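DynF (Micromonospora chersina, PDB 6UBL) is of unknown function but belongs to the dynemicin biosynthesis pathway and binds palmitic acid in its beta barrel, consistent with a role in handling a hydrophobic intermediate. Local coordinates at residues A[139-142]-A[143-146]. Sequence-based numbering, arbitrary orientation.
Sequences FDMP and KLGL
M141 and L146 pair antiparallel where strand 129-141 turns back into strand 146-149, and their backbones are joined by two hydrogen bonds, M141 N to L146 O at 2.9 Å and L146 N to M141 O at 3.3 Å. The second bond is nearly straight (173°), although its N-H reaches the oxygen from above the carbonyl plane. M141 O also takes a weak bond from L144 N at 3.0 Å. G145 N is hydrogen-bonded to P142 O at 2.9 Å and closes the short 3-10 turn. G145 has positive phi (65°) and faces M141 together with L146. This is a G1 beta bulge at the end of a hairpin.

The M141 and L144 side chains run alongside each other in the same direction. M141 CG stands anti to the carbonyl carbon (chi1 -57°) and the chain runs on extended, which sets SD 4.1 Å from L144 CD1. I100 and L97 continue this apolar patch. D140 reaches L146 through one water, which donates to D140 OD1 at 2.7 Å and to L146 O at 2.9 Å. K143 NZ is hydrogen-bonded to E96 O, outside the turn, though this side chain is poorly ordered. The F139 ring leads away from the turn and touches the bound palmitic acid.

L146 O thus accepts from both M141 N and the water, while M141 O accepts L146 N and, weakly, L144 N. Bonds between backbone atoms hold the turn, and the one carboxylate involved acts through water.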
ATOM      1  N   PHE A 139       5.652 -15.563   3.533  1.00 24.92           N
ATOM      2  CA  PHE A 139       4.682 -16.619   3.837  1.00 25.29           C
ATOM      3  C   PHE A 139       5.328 -17.944   3.442  1.00 25.62           C
ATOM      4  O   PHE A 139       5.445 -18.246   2.252  1.00 27.67           O
ATOM      5  CB  PHE A 139       3.377 -16.415   3.045  1.00 24.48           C
ATOM      6  CG  PHE A 139       2.653 -15.129   3.348  1.00 26.61           C
ATOM      7  CD1 PHE A 139       3.074 -13.938   2.774  1.00 26.30           C
ATOM      8  CD2 PHE A 139       1.539 -15.115   4.174  1.00 28.88           C
ATOM      9  CE1 PHE A 139       2.411 -12.751   3.037  1.00 27.48           C
ATOM     10  CE2 PHE A 139       0.872 -13.924   4.441  1.00 27.97           C
ATOM     11  CZ  PHE A 139       1.310 -12.746   3.871  1.00 27.52           C
ATOM     12  N   ASP A 140       5.765 -18.721   4.436  1.00 27.95           N
ATOM     13  CA  ASP A 140       6.409 -20.008   4.187  1.00 27.08           C
ATOM     14  C   ASP A 140       5.328 -21.084   4.111  1.00 30.81           C
ATOM     15  O   ASP A 140       4.604 -21.314   5.084  1.00 32.14           O
ATOM     16  CB  ASP A 140       7.391 -20.300   5.324  1.00 28.92           C
ATOM     17  CG  ASP A 140       8.358 -21.443   5.014  1.00 37.81           C
ATOM     18  OD1 ASP A 140       8.317 -22.004   3.900  1.00 41.85           O
ATOM     19  OD2 ASP A 140       9.167 -21.762   5.909  1.00 43.28           O
ATOM     20  N   MET A 141       5.226 -21.742   2.958  1.00 31.68           N
ATOM     21  CA  MET A 141       4.209 -22.760   2.686  1.00 32.65           C
ATOM     22  C   MET A 141       4.927 -24.030   2.250  1.00 34.88           C
ATOM     23  O   MET A 141       4.904 -24.408   1.072  1.00 35.29           O
ATOM     24  CB  MET A 141       3.216 -22.268   1.630  1.00 34.63           C
ATOM     25  CG  MET A 141       2.499 -20.963   1.981  1.00 38.12           C
ATOM     26  SD  MET A 141       1.084 -20.613   0.899  1.00 42.11           S
ATOM     27  CE  MET A 141       0.404 -19.114   1.617  1.00 42.91           C
ATOM     28  N   PRO A 142       5.578 -24.720   3.192  1.00 34.31           N
ATOM     29  CA  PRO A 142       6.340 -25.928   2.833  1.00 36.69           C
ATOM     30  C   PRO A 142       5.542 -26.996   2.104  1.00 37.85           C
ATOM     31  O   PRO A 142       6.109 -27.702   1.260  1.00 37.29           O
ATOM     32  CB  PRO A 142       6.863 -26.432   4.188  1.00 39.26           C
ATOM     33  CG  PRO A 142       5.981 -25.739   5.234  1.00 37.74           C
ATOM     34  CD  PRO A 142       5.672 -24.402   4.627  1.00 34.84           C
ATOM     35  N   LYS A 143       4.252 -27.166   2.402  1.00 38.45           N
ATOM     36  CA  LYS A 143       3.501 -28.213   1.716  1.00 44.58           C
ATOM     37  C   LYS A 143       3.486 -27.972   0.211  1.00 42.73           C
ATOM     38  O   LYS A 143       3.523 -28.921  -0.580  1.00 46.53           O
ATOM     39  CB  LYS A 143       2.083 -28.348   2.275  1.00 59.10           C
ATOM     40  CG  LYS A 143       1.325 -29.490   1.613  1.00 77.68           C
ATOM     41  CD  LYS A 143      -0.114 -29.568   2.081  1.00 94.90           C
ATOM     42  CE  LYS A 143      -0.876 -30.667   1.354  1.00110.14           C
ATOM     43  NZ  LYS A 143      -1.800 -30.091   0.336  1.00117.15           N
ATOM     44  N   LEU A 144       3.436 -26.711  -0.200  1.00 41.14           N
ATOM     45  CA  LEU A 144       3.456 -26.349  -1.609  1.00 42.75           C
ATOM     46  C   LEU A 144       4.865 -26.160  -2.153  1.00 41.39           C
ATOM     47  O   LEU A 144       5.022 -25.841  -3.337  1.00 43.73           O
ATOM     48  CB  LEU A 144       2.661 -25.061  -1.814  1.00 47.34           C
ATOM     49  CG  LEU A 144       1.277 -25.029  -1.174  1.00 50.73           C
ATOM     50  CD1 LEU A 144       0.573 -23.757  -1.635  1.00 48.32           C
ATOM     51  CD2 LEU A 144       0.469 -26.251  -1.536  1.00 56.83           C
ATOM     52  N   GLY A 145       5.885 -26.350  -1.322  1.00 39.43           N
ATOM     53  CA  GLY A 145       7.254 -26.133  -1.744  1.00 40.04           C
ATOM     54  C   GLY A 145       7.567 -24.697  -2.093  1.00 39.99           C
ATOM     55  O   GLY A 145       8.485 -24.443  -2.877  1.00 42.30           O
ATOM     56  N   LEU A 146       6.852 -23.749  -1.495  1.00 40.53           N
ATOM     57  CA  LEU A 146       6.935 -22.349  -1.863  1.00 39.50           C
ATOM     58  C   LEU A 146       7.112 -21.471  -0.636  1.00 33.45           C
ATOM     59  O   LEU A 146       6.622 -21.788   0.454  1.00 32.60           O
ATOM     60  CB  LEU A 146       5.612 -21.902  -2.492  1.00 45.46           C
ATOM     61  CG  LEU A 146       5.169 -22.279  -3.895  1.00 52.81           C
ATOM     62  CD1 LEU A 146       3.690 -21.982  -4.050  1.00 49.16           C
ATOM     63  CD2 LEU A 146       5.977 -21.451  -4.872  1.00 62.36           C
TER
HETATM   64  O   HOH W   1       8.464 -23.625   1.731  1.00 43.92           O